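Local coordinates for protein beta-mannosidase (Trichoderma harzianum, PDB 4CVU) that probably hydrolyses terminal beta-linked mannose residues from the non-reducing ends of oligosaccharides, as a glycoside hydrolase of family 2, at residues L677-M682 / R725-P730. Residues are numbered along the deposited sequence; the frame is centred on the assembly and turned at random.
Sequences LFQADM and RWKVLP
A680 and V728 make the closest contact between the helical turn 677-682 and the segment 725-730, with A680 CB 3.6 Å from V728 CG1. The small methyl lets the backbones come very near: the CA atoms of A680 and L729 are only 4.2 Å apart, and A680 CB also rests 3.9 Å from L729 CA. One turn earlier, L677 CD2 reaches both V728 methyls, 4.1 Å from CG2, although the CB of L677 leaves its helix away from the other segment. V728 CG1, anti to the backbone N (chi1 178°), is thus shared by A680 and L677.

On the other side of A680, Q679 reaches across with its CG anti to the backbone N (chi1 -175°) and its chain extended beyond. The Q679 side chain crosses that of L729 at about a right angle, with NE2 3.8 Å from L729 CD2, and OE1 packs 3.8 Å from K727 CD. No direct hydrogen bond joins the segments; a water donates a hydrogen bond to Q679 OE1 at an unusually short 2.5 Å and accepts a weak one from L729 N.

Further out, S599 OG is hydrogen-bonded to Q679 OE1 and K727 NZ, A718 O accepts from Q679 NE2, and Q676 OE1 accepts from V728 N. The contact packs helix 664-692 against the loop entering helix 729-736 and that helix's first turn, probably where the family 2 (beta/alpha)8 barrel meets the C-terminal Ig-fold domain, whose strand 884-890 sets Y886 against L677 and W888 against V728.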
ATOM      1  N   LEU A 677      13.155  20.655  -7.717  1.00 31.53           N
ATOM      2  CA  LEU A 677      13.953  21.526  -8.543  1.00 32.35           C
ATOM      3  C   LEU A 677      14.139  22.846  -7.830  1.00 33.47           C
ATOM      4  O   LEU A 677      15.222  23.462  -7.920  1.00 32.43           O
ATOM      5  CB  LEU A 677      13.289  21.779  -9.894  1.00 33.10           C
ATOM      6  CG  LEU A 677      13.170  20.599 -10.878  1.00 33.44           C
ATOM      7  CD1 LEU A 677      12.484  21.094 -12.129  1.00 34.03           C
ATOM      8  CD2 LEU A 677      14.531  19.989 -11.219  1.00 34.01           C
ATOM      9  N   PHE A 678      13.068  23.294  -7.178  1.00 33.12           N
ATOM     10  CA  PHE A 678      13.113  24.601  -6.483  1.00 34.03           C
ATOM     11  C   PHE A 678      14.092  24.488  -5.299  1.00 33.14           C
ATOM     12  O   PHE A 678      14.973  25.299  -5.168  1.00 31.30           O
ATOM     13  CB  PHE A 678      11.734  25.031  -5.983  1.00 34.37           C
ATOM     14  CG  PHE A 678      11.807  26.194  -5.065  1.00 34.24           C
ATOM     15  CD1 PHE A 678      11.848  27.477  -5.567  1.00 35.90           C
ATOM     16  CD2 PHE A 678      11.909  26.005  -3.717  1.00 35.13           C
ATOM     17  CE1 PHE A 678      11.980  28.565  -4.728  1.00 35.08           C
ATOM     18  CE2 PHE A 678      12.063  27.074  -2.870  1.00 35.77           C
ATOM     19  CZ  PHE A 678      12.086  28.365  -3.376  1.00 36.00           C
ATOM     20  N   GLN A 679      13.987  23.405  -4.514  1.00 31.84           N
ATOM     21  CA  GLN A 679      14.886  23.169  -3.374  1.00 32.06           C
ATOM     22  C   GLN A 679      16.331  23.092  -3.821  1.00 32.14           C
ATOM     23  O   GLN A 679      17.185  23.639  -3.147  1.00 34.23           O
ATOM     24  CB  GLN A 679      14.531  21.851  -2.645  1.00 30.39           C
ATOM     25  CG  GLN A 679      15.310  21.529  -1.364  1.00 30.06           C
ATOM     26  CD  GLN A 679      15.180  20.025  -1.028  1.00 30.39           C
ATOM     27  OE1 GLN A 679      15.036  19.253  -1.933  1.00 29.99           O
ATOM     28  NE2 GLN A 679      15.312  19.638   0.218  1.00 31.35           N
ATOM     29  N   ALA A 680      16.632  22.326  -4.884  1.00 32.89           N
ATOM     30  CA  ALA A 680      18.016  22.206  -5.372  1.00 32.57           C
ATOM     31  C   ALA A 680      18.599  23.581  -5.734  1.00 33.67           C
ATOM     32  O   ALA A 680      19.715  23.920  -5.357  1.00 33.00           O
ATOM     33  CB  ALA A 680      18.054  21.346  -6.566  1.00 33.68           C
ATOM     34  N   ASP A 681      17.831  24.315  -6.504  1.00 34.29           N
ATOM     35  CA  ASP A 681      18.298  25.589  -7.043  1.00 36.61           C
ATOM     36  C   ASP A 681      18.495  26.594  -5.907  1.00 36.63           C
ATOM     37  O   ASP A 681      19.421  27.405  -5.948  1.00 37.98           O
ATOM     38  CB  ASP A 681      17.317  26.096  -8.111  1.00 36.45           C
ATOM     39  CG  ASP A 681      17.585  25.499  -9.514  1.00 37.67           C
ATOM     40  OD1 ASP A 681      18.681  24.951  -9.732  1.00 38.65           O
ATOM     41  OD2 ASP A 681      16.689  25.572 -10.409  1.00 37.41           O
ATOM     42  N   MET A 682      17.574  26.608  -4.945  1.00 37.33           N
ATOM     43  CA  MET A 682      17.747  27.471  -3.760  1.00 39.48           C
ATOM     44  C   MET A 682      18.985  27.099  -2.928  1.00 37.84           C
ATOM     45  O   MET A 682      19.715  27.982  -2.525  1.00 38.38           O
ATOM     46  CB  MET A 682      16.489  27.536  -2.895  1.00 41.65           C
ATOM     47  CG  MET A 682      16.506  28.729  -1.927  1.00 45.98           C
ATOM     48  SD  MET A 682      15.166  28.704  -0.713  1.00 46.93           S
ATOM     49  CE  MET A 682      15.615  27.210   0.139  1.00 50.36           C
ATOM     50  N   ARG A 725      17.399   7.100  -1.724  1.00 36.16           N
ATOM     51  CA  ARG A 725      17.262   7.606  -3.090  1.00 34.87           C
ATOM     52  C   ARG A 725      17.603   9.085  -3.043  1.00 33.85           C
ATOM     53  O   ARG A 725      17.135   9.751  -2.175  1.00 33.94           O
ATOM     54  CB  ARG A 725      15.793   7.526  -3.570  1.00 35.46           C
ATOM     55  CG  ARG A 725      15.578   8.113  -4.977  1.00 35.30           C
ATOM     56  CD  ARG A 725      14.163   8.028  -5.489  1.00 35.02           C
ATOM     57  NE  ARG A 725      13.850   6.654  -5.882  1.00 35.91           N
ATOM     58  CZ  ARG A 725      13.963   6.134  -7.115  1.00 37.25           C
ATOM     59  NH1 ARG A 725      14.365   6.863  -8.144  1.00 37.35           N
ATOM     60  NH2 ARG A 725      13.668   4.831  -7.314  1.00 37.79           N
ATOM     61  N   TRP A 726      18.359   9.533  -4.012  1.00 34.74           N
ATOM     62  CA  TRP A 726      18.705  10.940  -4.207  1.00 35.39           C
ATOM     63  C   TRP A 726      17.547  11.759  -4.789  1.00 36.15           C
ATOM     64  O   TRP A 726      17.001  11.432  -5.824  1.00 37.16           O
ATOM     65  CB  TRP A 726      19.897  11.011  -5.125  1.00 35.41           C
ATOM     66  CG  TRP A 726      21.170  10.604  -4.491  1.00 35.13           C
ATOM     67  CD1 TRP A 726      21.339   9.665  -3.565  1.00 35.78           C
ATOM     68  CD2 TRP A 726      22.460  11.183  -4.714  1.00 35.80           C
ATOM     69  NE1 TRP A 726      22.662   9.564  -3.200  1.00 36.28           N
ATOM     70  CE2 TRP A 726      23.374  10.486  -3.897  1.00 35.23           C
ATOM     71  CE3 TRP A 726      22.940  12.171  -5.568  1.00 34.20           C
ATOM     72  CZ2 TRP A 726      24.721  10.786  -3.862  1.00 36.07           C
ATOM     73  CZ3 TRP A 726      24.287  12.454  -5.553  1.00 35.86           C
ATOM     74  CH2 TRP A 726      25.162  11.778  -4.673  1.00 35.45           C
ATOM     75  N   LYS A 727      17.235  12.870  -4.135  1.00 37.97           N
ATOM     76  CA  LYS A 727      16.461  13.933  -4.725  1.00 38.73           C
ATOM     77  C   LYS A 727      17.339  14.626  -5.752  1.00 39.58           C
ATOM     78  O   LYS A 727      18.462  14.189  -6.012  1.00 40.20           O
ATOM     79  CB  LYS A 727      16.014  14.953  -3.661  1.00 38.13           C
ATOM     80  CG  LYS A 727      15.098  14.379  -2.583  1.00 39.05           C
ATOM     81  CD  LYS A 727      14.358  15.484  -1.830  1.00 39.00           C
ATOM     82  CE  LYS A 727      13.534  14.896  -0.679  1.00 40.92           C
ATOM     83  NZ  LYS A 727      12.872  15.863   0.247  1.00 41.17           N
ATOM     84  N   VAL A 728      16.811  15.710  -6.327  1.00 38.85           N
ATOM     85  CA  VAL A 728      17.570  16.584  -7.186  1.00 37.93           C
ATOM     86  C   VAL A 728      18.675  17.284  -6.376  1.00 36.36           C
ATOM     87  O   VAL A 728      19.764  17.457  -6.895  1.00 35.35           O
ATOM     88  CB  VAL A 728      16.696  17.630  -7.906  1.00 38.22           C
ATOM     89  CG1 VAL A 728      17.519  18.572  -8.770  1.00 37.54           C
ATOM     90  CG2 VAL A 728      15.675  16.945  -8.790  1.00 39.49           C
ATOM     91  N   LEU A 729      18.405  17.635  -5.116  1.00 34.01           N
ATOM     92  CA  LEU A 729      19.350  18.405  -4.283  1.00 34.20           C
ATOM     93  C   LEU A 729      20.809  17.895  -4.226  1.00 32.02           C
ATOM     94  O   LEU A 729      21.745  18.632  -4.453  1.00 31.37           O
ATOM     95  CB  LEU A 729      18.824  18.540  -2.858  1.00 34.76           C
ATOM     96  CG  LEU A 729      19.781  19.133  -1.822  1.00 34.19           C
ATOM     97  CD1 LEU A 729      20.213  20.549  -2.206  1.00 33.67           C
ATOM     98  CD2 LEU A 729      19.030  19.127  -0.510  1.00 34.88           C
ATOM     99  N   PRO A 730      20.997  16.636  -3.888  1.00 30.70           N
ATOM    100  CA  PRO A 730      22.367  16.127  -3.731  1.00 29.60           C
ATOM    101  C   PRO A 730      23.180  16.130  -5.007  1.00 29.05           C
ATOM    102  O   PRO A 730      24.404  16.137  -4.897  1.00 30.00           O
ATOM    103  CB  PRO A 730      22.150  14.675  -3.172  1.00 30.12           C
ATOM    104  CG  PRO A 730      20.732  14.383  -3.441  1.00 30.58           C
ATOM    105  CD  PRO A 730      19.985  15.686  -3.428  1.00 30.57           C
TER
HETATM  106  O   HOH W   1      15.635  18.479  -4.279  1.00 34.33           O